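Local atomic coordinates of titin (Homo sapiens, PDB entry 2A38), a protein that serves as a giant structural protein of muscle, this fragment being the tandem pair of immunoglobulin domains Z1 and Z2 at its N-terminus. Residues A102-R116 with N180-Q194. Sequence-based numbering, arbitrary orientation.
Sequences APPNFVQRLQSMTVR and NSVGRATSTAELLVQ
Strand 113-115 runs parallel to strand 183-193, 11° apart, pairing Met113-Val115 with Leu191-Val193 through bonds such as Leu192 N to Met113 O (2.9 Å) and Val115 N to Leu192 O; strand 102-106 runs alongside the other end of 183-193 but pairs with strand 119-130 instead. Just before the paired residues, Ser112 OG accepts a hydrogen bond from Glu190 N. Midway along strand 183-193, where the facing chain passes from 102-106 to 113-115, Ser187 makes two contacts: CB sits 3.8 Å from the centroid of the Phe106 ring, a CH-pi contact over its face, while OG, anti to the backbone N (chi1 -176°), accepts a nearly straight bond from Leu110 N (3.0 Å). A water bridges Leu110 O, Ser187 OG and Thr188 O. Leu110 CB packs on Ala189 CB at 3.6 Å. At the far end, Asn180 ND2 donates to Ala102 O (2.8 Å), which lies in the amide plane, and also to Pro131 O; OD1 accepts weak hydrogen bonds from Val182 N and Gly183 N in the type I turn and lies 3.2 Å from Pro104 CD. An alanine here would probably leave Ala102 O and Pro131 O without this amide donor and the turn with its backbone bonds alone. Strand A (102-106) in one sheet and A' (113-115) beside G (183-193) in the other form the A/A' split of the I-set immunoglobulin sandwich.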
ATOM      1  N   ALA A 102       4.901  -4.272  -6.328  1.00 26.17           N
ATOM      2  CA  ALA A 102       6.268  -3.791  -6.190  1.00 24.37           C
ATOM      3  C   ALA A 102       7.162  -5.015  -6.079  1.00 23.33           C
ATOM      4  O   ALA A 102       6.854  -5.939  -5.336  1.00 24.05           O
ATOM      5  CB  ALA A 102       6.398  -2.940  -4.934  1.00 21.98           C
ATOM      6  N   PRO A 103       8.273  -5.049  -6.825  1.00 22.85           N
ATOM      7  CA  PRO A 103       9.156  -6.217  -6.737  1.00 22.29           C
ATOM      8  C   PRO A 103       9.836  -6.240  -5.370  1.00 22.21           C
ATOM      9  O   PRO A 103       9.845  -5.230  -4.659  1.00 21.55           O
ATOM     10  CB  PRO A 103      10.142  -5.984  -7.873  1.00 22.10           C
ATOM     11  CG  PRO A 103      10.278  -4.485  -7.863  1.00 22.13           C
ATOM     12  CD  PRO A 103       8.848  -4.013  -7.702  1.00 21.98           C
ATOM     13  N   PRO A 104      10.406  -7.392  -4.975  1.00 21.84           N
ATOM     14  CA  PRO A 104      11.078  -7.473  -3.674  1.00 20.61           C
ATOM     15  C   PRO A 104      12.244  -6.489  -3.626  1.00 19.68           C
ATOM     16  O   PRO A 104      12.994  -6.338  -4.587  1.00 19.06           O
ATOM     17  CB  PRO A 104      11.543  -8.921  -3.617  1.00 20.59           C
ATOM     18  CG  PRO A 104      10.527  -9.636  -4.483  1.00 21.31           C
ATOM     19  CD  PRO A 104      10.411  -8.704  -5.646  1.00 21.45           C
ATOM     20  N   ASN A 105      12.392  -5.823  -2.495  1.00 19.69           N
ATOM     21  CA  ASN A 105      13.445  -4.848  -2.332  1.00 18.94           C
ATOM     22  C   ASN A 105      14.121  -5.007  -0.977  1.00 18.58           C
ATOM     23  O   ASN A 105      13.451  -5.168   0.040  1.00 17.31           O
ATOM     24  CB  ASN A 105      12.854  -3.452  -2.460  1.00 21.86           C
ATOM     25  CG  ASN A 105      13.877  -2.366  -2.237  1.00 25.16           C
ATOM     26  OD1 ASN A 105      14.934  -2.357  -2.875  1.00 29.35           O
ATOM     27  ND2 ASN A 105      13.572  -1.438  -1.331  1.00 26.13           N
ATOM     28  N   PHE A 106      15.450  -4.987  -0.966  1.00 17.07           N
ATOM     29  CA  PHE A 106      16.181  -5.109   0.285  1.00 17.87           C
ATOM     30  C   PHE A 106      16.456  -3.740   0.872  1.00 19.67           C
ATOM     31  O   PHE A 106      17.350  -3.032   0.412  1.00 19.61           O
ATOM     32  CB  PHE A 106      17.506  -5.831   0.078  1.00 16.64           C
ATOM     33  CG  PHE A 106      17.358  -7.296  -0.143  1.00 16.01           C
ATOM     34  CD1 PHE A 106      17.324  -7.819  -1.423  1.00 14.21           C
ATOM     35  CD2 PHE A 106      17.188  -8.154   0.935  1.00 15.50           C
ATOM     36  CE1 PHE A 106      17.120  -9.174  -1.622  1.00 16.30           C
ATOM     37  CE2 PHE A 106      16.983  -9.506   0.738  1.00 14.60           C
ATOM     38  CZ  PHE A 106      16.947 -10.016  -0.536  1.00 12.85           C
ATOM     39  N   VAL A 107      15.674  -3.362   1.876  1.00 20.21           N
ATOM     40  CA  VAL A 107      15.856  -2.077   2.538  1.00 22.37           C
ATOM     41  C   VAL A 107      17.153  -2.231   3.310  1.00 22.62           C
ATOM     42  O   VAL A 107      17.985  -1.326   3.337  1.00 24.67           O
ATOM     43  CB  VAL A 107      14.699  -1.785   3.514  1.00 23.64           C
ATOM     44  CG1 VAL A 107      14.983  -0.519   4.299  1.00 24.28           C
ATOM     45  CG2 VAL A 107      13.399  -1.652   2.744  1.00 22.83           C
ATOM     46  N   GLN A 108      17.307  -3.395   3.935  1.00 22.10           N
ATOM     47  CA  GLN A 108      18.519  -3.732   4.679  1.00 21.88           C
ATOM     48  C   GLN A 108      19.073  -5.020   4.062  1.00 21.42           C
ATOM     49  O   GLN A 108      18.397  -6.054   4.043  1.00 17.61           O
ATOM     50  CB  GLN A 108      18.221  -3.971   6.155  1.00 21.97           C
ATOM     51  CG  GLN A 108      19.473  -4.255   6.961  1.00 24.89           C
ATOM     52  CD  GLN A 108      19.166  -4.719   8.363  1.00 26.62           C
ATOM     53  OE1 GLN A 108      18.092  -4.437   8.896  1.00 28.84           O
ATOM     54  NE2 GLN A 108      20.113  -5.423   8.979  1.00 25.00           N
ATOM     55  N   ARG A 109      20.295  -4.937   3.551  1.00 21.24           N
ATOM     56  CA  ARG A 109      20.964  -6.059   2.912  1.00 23.37           C
ATOM     57  C   ARG A 109      21.910  -6.787   3.852  1.00 22.23           C
ATOM     58  O   ARG A 109      22.244  -6.288   4.924  1.00 21.20           O
ATOM     59  CB  ARG A 109      21.772  -5.556   1.717  1.00 26.89           C
ATOM     60  CG  ARG A 109      20.941  -5.050   0.574  1.00 33.51           C
ATOM     61  CD  ARG A 109      21.810  -4.477  -0.535  1.00 38.78           C
ATOM     62  NE  ARG A 109      21.045  -4.322  -1.771  1.00 44.72           N
ATOM     63  CZ  ARG A 109      21.365  -3.485  -2.755  1.00 46.97           C
ATOM     64  NH1 ARG A 109      22.440  -2.713  -2.654  1.00 48.68           N
ATOM     65  NH2 ARG A 109      20.606  -3.419  -3.841  1.00 49.03           N
ATOM     66  N   LEU A 110      22.343  -7.972   3.432  1.00 21.83           N
ATOM     67  CA  LEU A 110      23.296  -8.761   4.207  1.00 21.44           C
ATOM     68  C   LEU A 110      24.633  -8.029   4.134  1.00 21.52           C
ATOM     69  O   LEU A 110      24.933  -7.385   3.133  1.00 19.90           O
ATOM     70  CB  LEU A 110      23.491 -10.145   3.586  1.00 18.58           C
ATOM     71  CG  LEU A 110      22.425 -11.229   3.642  1.00 16.76           C
ATOM     72  CD1 LEU A 110      22.957 -12.491   2.967  1.00 11.93           C
ATOM     73  CD2 LEU A 110      22.080 -11.517   5.093  1.00 17.84           C
ATOM     74  N   GLN A 111      25.434  -8.125   5.188  1.00 23.69           N
ATOM     75  CA  GLN A 111      26.746  -7.494   5.188  1.00 26.60           C
ATOM     76  C   GLN A 111      27.797  -8.536   5.527  1.00 25.46           C
ATOM     77  O   GLN A 111      27.592  -9.359   6.413  1.00 25.09           O
ATOM     78  CB  GLN A 111      26.811  -6.357   6.210  1.00 30.00           C
ATOM     79  CG  GLN A 111      25.959  -5.148   5.859  1.00 37.44           C
ATOM     80  CD  GLN A 111      26.121  -4.021   6.873  1.00 42.46           C
ATOM     81  OE1 GLN A 111      27.218  -3.474   7.033  1.00 44.68           O
ATOM     82  NE2 GLN A 111      25.029  -3.671   7.565  1.00 43.56           N
ATOM     83  N   SER A 112      28.917  -8.503   4.816  1.00 24.63           N
ATOM     84  CA  SER A 112      29.995  -9.449   5.067  1.00 24.92           C
ATOM     85  C   SER A 112      30.610  -9.225   6.439  1.00 25.71           C
ATOM     86  O   SER A 112      30.650  -8.103   6.943  1.00 27.18           O
ATOM     87  CB  SER A 112      31.086  -9.299   4.016  1.00 25.45           C
ATOM     88  OG  SER A 112      30.595  -9.633   2.734  1.00 31.06           O
ATOM     89  N   MET A 113      31.089 -10.293   7.057  1.00 25.59           N
ATOM     90  CA  MET A 113      31.718 -10.136   8.345  1.00 25.34           C
ATOM     91  C   MET A 113      32.737 -11.204   8.663  1.00 24.04           C
ATOM     92  O   MET A 113      32.624 -12.360   8.244  1.00 22.28           O
ATOM     93  CB  MET A 113      30.666 -10.039   9.446  1.00 31.14           C
ATOM     94  CG  MET A 113      29.546 -11.039   9.371  1.00 35.59           C
ATOM     95  SD  MET A 113      28.229 -10.465  10.475  1.00 44.55           S
ATOM     96  CE  MET A 113      28.855 -11.041  12.073  1.00 40.91           C
ATOM     97  N   THR A 114      33.754 -10.783   9.400  1.00 22.45           N
ATOM     98  CA  THR A 114      34.841 -11.659   9.795  1.00 22.22           C
ATOM     99  C   THR A 114      34.854 -11.663  11.305  1.00 22.15           C
ATOM    100  O   THR A 114      34.948 -10.607  11.930  1.00 22.09           O
ATOM    101  CB  THR A 114      36.186 -11.127   9.264  1.00 22.55           C
ATOM    102  OG1 THR A 114      36.060 -10.848   7.863  1.00 23.01           O
ATOM    103  CG2 THR A 114      37.296 -12.149   9.468  1.00 22.91           C
ATOM    104  N   VAL A 115      34.738 -12.849  11.888  1.00 21.17           N
ATOM    105  CA  VAL A 115      34.729 -12.984  13.335  1.00 20.48           C
ATOM    106  C   VAL A 115      35.617 -14.132  13.782  1.00 21.13           C
ATOM    107  O   VAL A 115      35.987 -14.994  12.987  1.00 20.16           O
ATOM    108  CB  VAL A 115      33.295 -13.236  13.854  1.00 20.04           C
ATOM    109  CG1 VAL A 115      32.374 -12.107  13.392  1.00 18.41           C
ATOM    110  CG2 VAL A 115      32.786 -14.591  13.350  1.00 19.05           C
ATOM    111  N   ARG A 116      35.968 -14.140  15.061  1.00 22.86           N
ATOM    112  CA  ARG A 116      36.790 -15.211  15.585  1.00 24.67           C
ATOM    113  C   ARG A 116      35.928 -16.386  16.024  1.00 25.59           C
ATOM    114  O   ARG A 116      34.739 -16.239  16.336  1.00 24.66           O
ATOM    115  CB  ARG A 116      37.648 -14.719  16.746  1.00 26.98           C
ATOM    116  CG  ARG A 116      39.044 -14.294  16.325  1.00 32.19           C
ATOM    117  CD  ARG A 116      39.920 -14.001  17.535  1.00 36.67           C
ATOM    118  NE  ARG A 116      39.718 -12.639  18.010  1.00 40.09           N
ATOM    119  CZ  ARG A 116      40.285 -11.571  17.459  1.00 42.34           C
ATOM    120  NH1 ARG A 116      41.102 -11.705  16.414  1.00 42.03           N
ATOM    121  NH2 ARG A 116      40.020 -10.365  17.940  1.00 43.49           N
ATOM    122  N   ASN A 180       8.444 -12.556  -5.531  1.00 13.01           N
ATOM    123  CA  ASN A 180       7.006 -12.337  -5.509  1.00 13.73           C
ATOM    124  C   ASN A 180       6.596 -12.357  -6.973  1.00 14.72           C
ATOM    125  O   ASN A 180       7.450 -12.547  -7.844  1.00 14.30           O
ATOM    126  CB  ASN A 180       6.587 -11.061  -4.746  1.00 11.39           C
ATOM    127  CG  ASN A 180       6.919  -9.783  -5.465  1.00 11.29           C
ATOM    128  OD1 ASN A 180       7.491  -9.784  -6.545  1.00 12.63           O
ATOM    129  ND2 ASN A 180       6.549  -8.667  -4.853  1.00  9.34           N
ATOM    130  N   SER A 181       5.309 -12.216  -7.253  1.00 15.24           N
ATOM    131  CA  SER A 181       4.824 -12.287  -8.630  1.00 14.83           C
ATOM    132  C   SER A 181       5.477 -11.315  -9.605  1.00 14.70           C
ATOM    133  O   SER A 181       5.543 -11.590 -10.806  1.00 14.16           O
ATOM    134  CB  SER A 181       3.305 -12.083  -8.660  1.00 16.66           C
ATOM    135  OG  SER A 181       2.963 -10.779  -8.210  1.00 19.47           O
ATOM    136  N   VAL A 182       5.952 -10.179  -9.114  1.00 13.53           N
ATOM    137  CA  VAL A 182       6.558  -9.216 -10.012  1.00 15.79           C
ATOM    138  C   VAL A 182       8.071  -9.209 -10.105  1.00 15.34           C
ATOM    139  O   VAL A 182       8.625  -8.494 -10.935  1.00 17.56           O
ATOM    140  CB  VAL A 182       6.076  -7.779  -9.709  1.00 17.21           C
ATOM    141  CG1 VAL A 182       4.661  -7.622 -10.208  1.00 21.09           C
ATOM    142  CG2 VAL A 182       6.135  -7.491  -8.227  1.00 18.26           C
ATOM    143  N   GLY A 183       8.754  -9.997  -9.284  1.00 14.07           N
ATOM    144  CA  GLY A 183      10.197 -10.000  -9.380  1.00 13.11           C
ATOM    145  C   GLY A 183      10.951 -10.815  -8.354  1.00 13.82           C
ATOM    146  O   GLY A 183      10.372 -11.427  -7.458  1.00 10.56           O
ATOM    147  N   ARG A 184      12.269 -10.817  -8.507  1.00 14.73           N
ATOM    148  CA  ARG A 184      13.156 -11.531  -7.610  1.00 15.95           C
ATOM    149  C   ARG A 184      14.357 -10.650  -7.307  1.00 16.14           C
ATOM    150  O   ARG A 184      14.877  -9.967  -8.180  1.00 15.81           O
ATOM    151  CB  ARG A 184      13.646 -12.831  -8.245  1.00 18.07           C
ATOM    152  CG  ARG A 184      14.513 -13.671  -7.307  1.00 22.77           C
ATOM    153  CD  ARG A 184      15.202 -14.786  -8.065  1.00 24.56           C
ATOM    154  NE  ARG A 184      16.100 -14.233  -9.069  1.00 28.53           N
ATOM    155  CZ  ARG A 184      16.545 -14.909 -10.120  1.00 32.06           C
ATOM    156  NH1 ARG A 184      16.163 -16.168 -10.306  1.00 31.55           N
ATOM    157  NH2 ARG A 184      17.379 -14.334 -10.984  1.00 31.85           N
ATOM    158  N   ALA A 185      14.782 -10.673  -6.054  1.00 15.67           N
ATOM    159  CA  ALA A 185      15.926  -9.906  -5.606  1.00 16.32           C
ATOM    160  C   ALA A 185      16.793 -10.849  -4.777  1.00 16.76           C
ATOM    161  O   ALA A 185      16.274 -11.754  -4.120  1.00 14.15           O
ATOM    162  CB  ALA A 185      15.458  -8.744  -4.752  1.00 15.90           C
ATOM    163  N   THR A 186      18.108 -10.651  -4.809  1.00 17.46           N
ATOM    164  CA  THR A 186      18.998 -11.487  -4.018  1.00 18.39           C
ATOM    165  C   THR A 186      20.036 -10.624  -3.324  1.00 17.67           C
ATOM    166  O   THR A 186      20.424  -9.577  -3.827  1.00 18.57           O
ATOM    167  CB  THR A 186      19.712 -12.560  -4.874  1.00 21.44           C
ATOM    168  OG1 THR A 186      20.662 -11.930  -5.742  1.00 27.19           O
ATOM    169  CG2 THR A 186      18.701 -13.330  -5.711  1.00 21.05           C
ATOM    170  N   SER A 187      20.460 -11.072  -2.149  1.00 17.47           N
ATOM    171  CA  SER A 187      21.447 -10.373  -1.341  1.00 16.36           C
ATOM    172  C   SER A 187      22.496 -11.407  -0.947  1.00 17.30           C
ATOM    173  O   SER A 187      22.157 -12.517  -0.525  1.00 15.78           O
ATOM    174  CB  SER A 187      20.770  -9.792  -0.097  1.00 17.10           C
ATOM    175  OG  SER A 187      21.661  -9.019   0.684  1.00 20.06           O
ATOM    176  N   THR A 188      23.769 -11.059  -1.098  1.00 18.46           N
ATOM    177  CA  THR A 188      24.841 -11.985  -0.759  1.00 20.83           C
ATOM    178  C   THR A 188      25.874 -11.330   0.127  1.00 20.28           C
ATOM    179  O   THR A 188      26.106 -10.126   0.039  1.00 20.69           O
ATOM    180  CB  THR A 188      25.583 -12.496  -2.013  1.00 23.35           C
ATOM    181  OG1 THR A 188      24.635 -12.834  -3.033  1.00 28.41           O
ATOM    182  CG2 THR A 188      26.401 -13.739  -1.669  1.00 22.33           C
ATOM    183  N   ALA A 189      26.500 -12.145   0.969  1.00 20.53           N
ATOM    184  CA  ALA A 189      27.539 -11.685   1.881  1.00 19.79           C
ATOM    185  C   ALA A 189      28.491 -12.835   2.186  1.00 20.02           C
ATOM    186  O   ALA A 189      28.139 -14.011   2.073  1.00 18.74           O
ATOM    187  CB  ALA A 189      26.924 -11.171   3.170  1.00 18.89           C
ATOM    188  N   GLU A 190      29.699 -12.473   2.593  1.00 21.19           N
ATOM    189  CA  GLU A 190      30.729 -13.439   2.916  1.00 21.12           C
ATOM    190  C   GLU A 190      30.949 -13.511   4.417  1.00 19.02           C
ATOM    191  O   GLU A 190      31.196 -12.499   5.066  1.00 19.00           O
ATOM    192  CB  GLU A 190      32.032 -13.019   2.243  1.00 25.73           C
ATOM    193  CG  GLU A 190      32.991 -14.154   2.005  1.00 33.42           C
ATOM    194  CD  GLU A 190      32.413 -15.201   1.076  1.00 37.83           C
ATOM    195  OE1 GLU A 190      31.770 -14.810   0.067  1.00 39.17           O
ATOM    196  OE2 GLU A 190      32.608 -16.413   1.347  1.00 41.16           O
ATOM    197  N   LEU A 191      30.856 -14.708   4.977  1.00 17.26           N
ATOM    198  CA  LEU A 191      31.094 -14.881   6.399  1.00 15.77           C
ATOM    199  C   LEU A 191      32.398 -15.641   6.591  1.00 15.89           C
ATOM    200  O   LEU A 191      32.540 -16.750   6.089  1.00 13.81           O
ATOM    201  CB  LEU A 191      29.965 -15.670   7.039  1.00 14.28           C
ATOM    202  CG  LEU A 191      30.281 -16.065   8.477  1.00 14.18           C
ATOM    203  CD1 LEU A 191      30.441 -14.813   9.357  1.00 14.89           C
ATOM    204  CD2 LEU A 191      29.173 -16.963   8.993  1.00 15.14           C
ATOM    205  N   LEU A 192      33.344 -15.043   7.307  1.00 16.48           N
ATOM    206  CA  LEU A 192      34.629 -15.690   7.569  1.00 19.32           C
ATOM    207  C   LEU A 192      34.856 -15.881   9.062  1.00 20.05           C
ATOM    208  O   LEU A 192      34.788 -14.929   9.826  1.00 18.21           O
ATOM    209  CB  LEU A 192      35.782 -14.857   7.005  1.00 20.24           C
ATOM    210  CG  LEU A 192      36.114 -14.930   5.513  1.00 23.65           C
ATOM    211  CD1 LEU A 192      34.856 -14.834   4.672  1.00 26.66           C
ATOM    212  CD2 LEU A 192      37.069 -13.796   5.172  1.00 22.97           C
ATOM    213  N   VAL A 193      35.125 -17.117   9.466  1.00 20.78           N
ATOM    214  CA  VAL A 193      35.386 -17.423  10.864  1.00 23.69           C
ATOM    215  C   VAL A 193      36.811 -17.952  11.006  1.00 26.65           C
ATOM    216  O   VAL A 193      37.180 -18.931  10.358  1.00 26.59           O
ATOM    217  CB  VAL A 193      34.404 -18.489  11.401  1.00 20.77           C
ATOM    218  CG1 VAL A 193      34.610 -18.677  12.895  1.00 19.19           C
ATOM    219  CG2 VAL A 193      32.980 -18.071  11.120  1.00 19.26           C
ATOM    220  N   GLN A 194      37.611 -17.299  11.847  1.00 30.24           N
ATOM    221  CA  GLN A 194      38.997 -17.714  12.073  1.00 34.36           C
ATOM    222  C   GLN A 194      39.118 -18.809  13.137  1.00 36.28           C
ATOM    223  O   GLN A 194      38.459 -18.670  14.192  1.00 37.34           O
ATOM    224  CB  GLN A 194      39.838 -16.517  12.509  1.00 36.09           C
ATOM    225  CG  GLN A 194      39.949 -15.423  11.475  1.00 40.33           C
ATOM    226  CD  GLN A 194      40.985 -14.379  11.850  1.00 42.81           C
ATOM    227  OE1 GLN A 194      41.218 -13.431  11.105  1.00 44.78           O
ATOM    228  NE2 GLN A 194      41.612 -14.551  13.011  1.00 43.01           N
ATOM    229  OXT GLN A 194      39.886 -19.780  12.920  1.00 36.67           O
TER
HETATM  230  O   HOH W   1      24.629  -8.187   0.585  1.00 38.25           O